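Local coordinates for protein histidine kinase (Methanosarcina mazei, PDB 3LIA) that is probably a membrane-bound sensor histidine kinase that transfers phosphate from ATP to a protein histidine, here represented by its Cache sensing region, at residues Lys224-Asp229 with Val249-Glu254. Residues are numbered along the deposited sequence; the frame is centred on the assembly and turned at random.
Sequences KNAASD and VIMFYE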
loop_
_atom_site.group_PDB
_atom_site.type_symbol
_atom_site.label_atom_id
_atom_site.label_comp_id
_atom_site.label_asym_id
_atom_site.label_seq_id
_atom_site.Cartn_x
_atom_site.Cartn_y
_atom_site.Cartn_z
ATOM N N LYS A 224 -4.393 -4.313 21.392
ATOM C CA LYS A 224 -3.542 -5.453 20.989
ATOM C C LYS A 224 -4.282 -6.660 20.373
ATOM O O LYS A 224 -3.765 -7.296 19.442
ATOM C CB LYS A 224 -2.656 -5.918 22.148
ATOM C CG LYS A 224 -1.829 -4.814 22.678
ATOM C CD LYS A 224 -0.481 -5.289 23.182
ATOM C CE LYS A 224 0.573 -4.185 23.039
ATOM N NZ LYS A 224 1.741 -4.658 22.148
ATOM N N ASN A 225 -5.477 -6.976 20.903
ATOM C CA ASN A 225 -6.308 -8.047 20.386
ATOM C C ASN A 225 -6.905 -7.683 18.987
ATOM O O ASN A 225 -7.030 -8.527 18.082
ATOM C CB ASN A 225 -7.480 -8.293 21.356
ATOM C CG ASN A 225 -7.029 -8.961 22.692
ATOM O OD1 ASN A 225 -5.877 -9.404 22.829
ATOM N ND2 ASN A 225 -7.942 -9.026 23.663
ATOM N N ALA A 226 -7.301 -6.422 18.848
ATOM C CA ALA A 226 -7.777 -5.932 17.556
ATOM C C ALA A 226 -6.614 -6.046 16.556
ATOM O O ALA A 226 -6.790 -6.511 15.438
ATOM C CB ALA A 226 -8.298 -4.456 17.684
ATOM N N ALA A 227 -5.443 -5.575 16.943
ATOM C CA ALA A 227 -4.296 -5.561 16.027
ATOM C C ALA A 227 -3.889 -6.996 15.555
ATOM O O ALA A 227 -3.413 -7.172 14.420
ATOM C CB ALA A 227 -3.121 -4.842 16.696
ATOM N N SER A 228 -3.987 -7.993 16.454
ATOM C CA SER A 228 -3.820 -9.434 16.090
ATOM C C SER A 228 -4.786 -9.878 15.048
ATOM O O SER A 228 -4.407 -10.583 14.123
ATOM C CB SER A 228 -4.095 -10.383 17.270
ATOM O OG SER A 228 -3.080 -10.225 18.206
ATOM N N ASP A 229 -6.059 -9.544 15.228
ATOM C CA ASP A 229 -7.032 -9.969 14.263
ATOM C C ASP A 229 -6.699 -9.290 12.918
ATOM O O ASP A 229 -6.826 -9.909 11.824
ATOM C CB ASP A 229 -8.422 -9.501 14.686
ATOM C CG ASP A 229 -9.062 -10.439 15.748
ATOM O OD1 ASP A 229 -8.467 -11.509 16.036
ATOM O OD2 ASP A 229 -10.122 -10.058 16.280
ATOM N N VAL A 249 -15.702 3.081 24.422
ATOM C CA VAL A 249 -15.971 3.118 22.991
ATOM C C VAL A 249 -15.992 1.670 22.464
ATOM O O VAL A 249 -15.370 0.750 23.050
ATOM C CB VAL A 249 -14.908 3.964 22.234
ATOM C CG1 VAL A 249 -15.007 5.437 22.657
ATOM C CG2 VAL A 249 -13.470 3.427 22.519
ATOM N N ILE A 250 -16.723 1.463 21.378
ATOM C CA ILE A 250 -16.622 0.207 20.677
ATOM C C ILE A 250 -15.783 0.459 19.386
ATOM O O ILE A 250 -16.056 1.394 18.615
ATOM C CB ILE A 250 -17.987 -0.365 20.293
ATOM C CG1 ILE A 250 -18.975 -0.321 21.497
ATOM C CG2 ILE A 250 -17.820 -1.808 19.749
ATOM C CD1 ILE A 250 -18.445 -1.158 22.698
ATOM N N MET A 251 -14.764 -0.364 19.186
ATOM C CA MET A 251 -13.887 -0.207 18.019
ATOM C C MET A 251 -14.194 -1.399 17.081
ATOM O O MET A 251 -13.915 -2.574 17.417
ATOM C CB MET A 251 -12.406 -0.123 18.463
ATOM C CG MET A 251 -11.445 -0.239 17.317
ATOM S SD MET A 251 -9.723 -0.547 17.824
ATOM C CE MET A 251 -9.545 0.781 19.029
ATOM N N PHE A 252 -14.870 -1.077 15.983
ATOM C CA PHE A 252 -15.203 -2.028 14.919
ATOM C C PHE A 252 -14.118 -1.971 13.823
ATOM O O PHE A 252 -13.770 -0.871 13.333
ATOM C CB PHE A 252 -16.496 -1.595 14.267
ATOM C CG PHE A 252 -17.700 -1.544 15.231
ATOM C CD1 PHE A 252 -18.478 -2.648 15.435
ATOM C CD2 PHE A 252 -18.022 -0.378 15.902
ATOM C CE1 PHE A 252 -19.579 -2.591 16.307
ATOM C CE2 PHE A 252 -19.113 -0.313 16.720
ATOM C CZ PHE A 252 -19.874 -1.407 16.937
ATOM N N TYR A 253 -13.637 -3.135 13.399
ATOM C CA TYR A 253 -12.596 -3.199 12.338
ATOM C C TYR A 253 -12.966 -4.317 11.346
ATOM O O TYR A 253 -13.413 -5.420 11.776
ATOM C CB TYR A 253 -11.236 -3.418 12.938
ATOM C CG TYR A 253 -11.204 -4.537 13.944
ATOM C CD1 TYR A 253 -10.873 -5.853 13.549
ATOM C CD2 TYR A 253 -11.515 -4.311 15.289
ATOM C CE1 TYR A 253 -10.817 -6.890 14.442
ATOM C CE2 TYR A 253 -11.464 -5.357 16.197
ATOM C CZ TYR A 253 -11.116 -6.636 15.767
ATOM O OH TYR A 253 -11.085 -7.670 16.654
ATOM N N GLU A 254 -12.842 -4.004 10.041
ATOM C CA GLU A 254 -13.254 -4.946 8.979
ATOM C C GLU A 254 -12.145 -4.981 7.941
ATOM O O GLU A 254 -11.562 -3.936 7.639
ATOM C CB GLU A 254 -14.577 -4.450 8.338
ATOM C CG GLU A 254 -15.874 -4.822 9.140
ATOM C CD GLU A 254 -15.967 -6.312 9.492
ATOM O OE1 GLU A 254 -15.483 -7.154 8.719
ATOM O OE2 GLU A 254 -16.528 -6.660 10.568
#
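Tyr253 and Asp229 join a helix to the face of a β-sheet, in a buried helix-on-sheet contact where strand 247-256, an inner strand of a four-stranded antiparallel sheet, carries helix 221-231. The short segments run nearly parallel, 9° apart, with axes 9.8 Å from each other. Ala226, on the helix flank facing the sheet, lets its CB rest 3.6 Å from CE2 of Tyr253 and 4.2 Å from SD of Met251. With CG anti to the backbone N, the methionine chain carries SD out to that methyl group. One helical turn beyond Ala226, the phenol OH of Tyr253 donates to OD2 of Asp229 at 2.6 Å. It meets that oxygen on the anti side, 20° out of the carboxylate plane, while OD2 itself sits at the ring edge, in plane. Carboxylate and ring are turned 44° against each other, and CB of Asp229 also packs 3.6 Å from Tyr253 CE1. A phenylalanine in place of Tyr253 could still pack against Ala226 but would probably leave the Asp229 carboxylate without its hydroxyl partner. On the other face of the sheet, Ile250 and Phe252 touch the long helix 13-49. A sheet covered by helices on both faces is consistent with a PAS-like module of a Cache sensor domain, whose sheet is backed by the long N-terminal helix.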